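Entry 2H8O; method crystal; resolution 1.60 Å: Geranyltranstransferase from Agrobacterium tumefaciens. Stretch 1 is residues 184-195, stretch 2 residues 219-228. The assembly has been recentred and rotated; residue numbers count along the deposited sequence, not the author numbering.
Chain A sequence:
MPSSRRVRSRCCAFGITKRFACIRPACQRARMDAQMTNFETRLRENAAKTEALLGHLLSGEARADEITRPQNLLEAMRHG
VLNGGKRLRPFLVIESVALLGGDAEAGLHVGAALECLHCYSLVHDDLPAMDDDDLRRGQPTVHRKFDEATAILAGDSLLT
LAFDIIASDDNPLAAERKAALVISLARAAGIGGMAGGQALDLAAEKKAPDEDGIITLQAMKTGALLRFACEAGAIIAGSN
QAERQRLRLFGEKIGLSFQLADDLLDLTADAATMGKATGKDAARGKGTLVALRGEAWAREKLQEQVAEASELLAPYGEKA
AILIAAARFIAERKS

Stretch 1, residues 184-195: SLARAAGIGGMA
Stretch 2 (219-228) AMKTGALLRF

The centre of the contact is Ala188. Its CB points toward the second stretch and sits as a knob in a hole formed by Ala224, Leu225, Arg227 and Phe228. Ala188 CB lies 4.1 Å from Ala224 CB, 4.0 Å from Phe228 CB and 4.3 Å from Leu225 CD2. Two alanines facing each other let the backbones come close: Ala188 CA and Ala224 CA are 5.1 Å apart.

The two segments here are helix 184-189, which begins earlier in the chain, and helix 219-228, which extends beyond both ends of its stretch. They run nearly antiparallel, at 162°, and their axes approach to 8.8 Å. In register, Leu185 pairs with Phe228 (CA to CA 6.6 Å), Gly193 with Met220 (CA to CA 4.5 Å) and Met194 with Lys221 (CA to CA 4.3 Å). Helix 219-228 has a wider pi-type turn at 219-223.

Phe228 fills one end of the contact. Its chi1 is t (168°) and chi2 is 86°. Leu185, with chi1 t and chi2 p, places CD1 over one ring face, 3.9 Å from the centroid of Phe228 and 9° off the normal. This is a CH-pi contact. Leu185 CB is also 3.7 Å from Phe228 CE1. Leu185 CD1 reaches Leu225 CD2 at 4.3 Å. Leu225 leaves its helix sideways, but chi1 m and chi2 t bring its end nearer. Met194 (t, t, p) packs SD 3.9 Å from Leu225 CD1. The flexible thioether suits this buried, sideways position.

Beyond Ala189 the first stretch turns. Gly190 leaves helical phi/psi at -98/-150, where a CB would clash with Ala186 O. A type I turn runs from Gly190 to Gly193, closed by Gly193 N to Gly190 O at 2.9 Å. Gly193 is the N-cap of the next helix, with phi/psi -140/-132. A CB there would lie 2.0 Å from Ala188 O, so glycine fits. Met194 N donates to Ala188 O at 2.8 Å, and Ala195 N to Ala189 O at 3.0 Å.

Met220 (m, t, p) lies along this turn. Its CE is 3.5 Å from Ile191 O and 3.7 Å from Gly192 C, while its CB is 3.4 Å from Gly193 O. Met194 CA makes a CA-H...O contact with Met220 O at 3.2 Å, with an angle of 143° at the hydrogen.

No direct hydrogen bond crosses the contact; waters link its polar edge. Arg227 (t, t, p, chi4 -149°) turns its end nearer, with NH2 3.6 Å from Ala188 CB. Its long side chain brings NH2 to two waters. Water 1 accepts from Arg227 NH2 at 3.0 Å and donates to Ser184 O at 2.6 Å. Water 3 accepts from Arg227 NH2 at 3.0 Å and donates to Gly192 O at 3.0 Å. Ser184, chi1 t, sets OG near the ring plane, 3.2 Å from Phe228 CD1. Water 2 lies 3.0 Å from Ser184 OG and donates to Phe228 O at 3.2 Å. Together the stretches bury 587 Å².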

# COMPACT_ATOMS: atom_id res chain seq x y z
N SER A 184 -9.34 4.77 -6.38
CA SER A 184 -10.53 4.39 -5.63
C SER A 184 -10.18 3.49 -4.44
O SER A 184 -10.71 3.66 -3.33
CB SER A 184 -11.51 3.67 -6.57
OG SER A 184 -12.73 3.37 -5.94
N LEU A 185 -9.28 2.54 -4.68
CA LEU A 185 -8.90 1.61 -3.61
C LEU A 185 -8.09 2.32 -2.50
O LEU A 185 -8.36 2.15 -1.32
CB LEU A 185 -8.12 0.41 -4.15
CG LEU A 185 -7.81 -0.66 -3.09
CD1 LEU A 185 -9.09 -1.10 -2.34
CD2 LEU A 185 -7.09 -1.84 -3.74
N ALA A 186 -7.17 3.17 -2.91
CA ALA A 186 -6.34 3.92 -1.96
C ALA A 186 -7.20 4.85 -1.10
O ALA A 186 -6.96 4.95 0.12
CB ALA A 186 -5.25 4.70 -2.71
N ARG A 187 -8.19 5.50 -1.73
CA ARG A 187 -9.07 6.40 -0.99
C ARG A 187 -9.94 5.61 -0.04
O ARG A 187 -10.13 6.01 1.10
CB ARG A 187 -9.93 7.26 -1.92
CG ARG A 187 -9.10 8.16 -2.82
CD ARG A 187 -8.88 9.56 -2.32
NE ARG A 187 -7.93 10.20 -3.23
CZ ARG A 187 -8.24 10.92 -4.29
NH1 ARG A 187 -9.50 11.23 -4.57
NH2 ARG A 187 -7.26 11.40 -5.06
N ALA A 188 -10.45 4.46 -0.50
CA ALA A 188 -11.30 3.61 0.34
C ALA A 188 -10.54 2.98 1.50
O ALA A 188 -11.14 2.67 2.54
CB ALA A 188 -11.94 2.49 -0.49
N ALA A 189 -9.23 2.76 1.31
CA ALA A 189 -8.43 1.99 2.27
C ALA A 189 -7.63 2.80 3.30
O ALA A 189 -7.25 2.26 4.35
CB ALA A 189 -7.48 1.08 1.49
N GLY A 190 -7.40 4.07 2.99
CA GLY A 190 -6.43 4.90 3.70
C GLY A 190 -7.02 5.81 4.76
O GLY A 190 -8.00 5.47 5.41
N ILE A 191 -6.35 6.93 4.95
CA ILE A 191 -6.67 7.92 6.00
C ILE A 191 -8.15 8.32 5.98
O ILE A 191 -8.77 8.53 7.05
CB ILE A 191 -5.77 9.20 5.91
CG1 ILE A 191 -6.14 10.24 6.98
CG2 ILE A 191 -5.83 9.84 4.48
CD1 ILE A 191 -5.96 9.74 8.37
N GLY A 192 -8.71 8.45 4.78
CA GLY A 192 -10.14 8.83 4.64
C GLY A 192 -11.09 7.66 4.44
O GLY A 192 -12.23 7.85 4.05
N GLY A 193 -10.59 6.46 4.67
CA GLY A 193 -11.34 5.22 4.51
C GLY A 193 -11.00 4.27 5.65
O GLY A 193 -10.92 4.67 6.81
N MET A 194 -10.71 3.02 5.29
CA MET A 194 -10.59 1.92 6.25
C MET A 194 -9.63 2.22 7.41
O MET A 194 -10.01 2.09 8.58
CB MET A 194 -10.15 0.63 5.54
CG MET A 194 -10.19 -0.63 6.36
SD MET A 194 -9.26 -2.02 5.57
CE MET A 194 -7.54 -1.36 5.73
N ALA A 195 -8.41 2.64 7.09
CA ALA A 195 -7.39 2.87 8.12
C ALA A 195 -7.82 3.97 9.08
O ALA A 195 -7.66 3.87 10.29
CB ALA A 195 -6.00 3.18 7.51
N ALA A 219 -18.85 3.68 8.29
CA ALA A 219 -18.73 3.91 6.85
C ALA A 219 -17.29 3.76 6.39
O ALA A 219 -17.04 3.29 5.28
CB ALA A 219 -19.26 5.29 6.47
N MET A 220 -16.34 4.12 7.26
CA MET A 220 -14.91 4.05 6.94
C MET A 220 -14.36 2.64 7.20
O MET A 220 -13.78 2.03 6.30
CB MET A 220 -14.13 5.11 7.74
CG MET A 220 -14.52 6.56 7.40
SD MET A 220 -13.82 7.86 8.49
CE MET A 220 -12.09 7.86 7.97
N LYS A 221 -14.57 2.14 8.41
CA LYS A 221 -13.92 0.91 8.86
C LYS A 221 -14.36 -0.31 8.08
O LYS A 221 -13.54 -1.19 7.75
CB LYS A 221 -14.21 0.65 10.32
CG LYS A 221 -13.39 -0.51 10.88
CD LYS A 221 -13.53 -0.57 12.40
CE LYS A 221 -12.80 -1.79 13.03
NZ LYS A 221 -12.42 -2.86 12.10
N THR A 222 -15.66 -0.37 7.81
CA THR A 222 -16.20 -1.51 7.06
C THR A 222 -16.92 -1.13 5.77
O THR A 222 -16.91 -1.88 4.81
CB THR A 222 -17.14 -2.33 7.94
OG1 THR A 222 -18.27 -1.54 8.31
CG2 THR A 222 -16.41 -2.80 9.20
N GLY A 223 -17.57 0.03 5.72
CA GLY A 223 -18.34 0.35 4.53
C GLY A 223 -17.50 0.59 3.28
O GLY A 223 -17.91 0.24 2.18
N ALA A 224 -16.33 1.22 3.43
CA ALA A 224 -15.61 1.76 2.28
C ALA A 224 -15.13 0.65 1.33
O ALA A 224 -15.24 0.79 0.12
CB ALA A 224 -14.43 2.64 2.72
N LEU A 225 -14.64 -0.46 1.87
CA LEU A 225 -14.18 -1.58 1.02
C LEU A 225 -15.35 -2.24 0.28
O LEU A 225 -15.17 -2.71 -0.83
CB LEU A 225 -13.42 -2.67 1.79
CG LEU A 225 -12.06 -2.27 2.32
CD1 LEU A 225 -11.25 -3.53 2.59
CD2 LEU A 225 -11.29 -1.37 1.37
N LEU A 226 -16.52 -2.27 0.92
CA LEU A 226 -17.73 -2.85 0.29
C LEU A 226 -18.29 -1.93 -0.81
O LEU A 226 -18.68 -2.39 -1.88
CB LEU A 226 -18.77 -3.23 1.35
CG LEU A 226 -18.32 -4.35 2.31
CD1 LEU A 226 -19.20 -4.36 3.57
CD2 LEU A 226 -18.31 -5.73 1.60
N ARG A 227 -18.27 -0.63 -0.56
CA ARG A 227 -18.55 0.38 -1.57
C ARG A 227 -17.62 0.23 -2.78
O ARG A 227 -18.07 0.14 -3.93
CB ARG A 227 -18.41 1.78 -0.93
CG ARG A 227 -18.62 2.94 -1.88
CD ARG A 227 -18.12 4.25 -1.25
NE ARG A 227 -16.66 4.35 -1.30
CZ ARG A 227 -15.88 4.96 -0.41
NH1 ARG A 227 -16.39 5.52 0.69
NH2 ARG A 227 -14.57 4.98 -0.60
N PHE A 228 -16.32 0.18 -2.51
CA PHE A 228 -15.33 0.01 -3.54
C PHE A 228 -15.60 -1.29 -4.33
O PHE A 228 -15.50 -1.29 -5.56
CB PHE A 228 -13.91 -0.04 -2.95
CG PHE A 228 -12.89 -0.51 -3.95
CD1 PHE A 228 -12.28 0.38 -4.82
CD2 PHE A 228 -12.57 -1.85 -4.05
CE1 PHE A 228 -11.38 -0.06 -5.77
CE2 PHE A 228 -11.67 -2.31 -5.00
CZ PHE A 228 -11.07 -1.42 -5.86
O HOH W 1 -13.17 4.63 -3.20
O HOH W 2 -14.30 1.15 -7.17
O HOH W 3 -13.68 6.61 1.77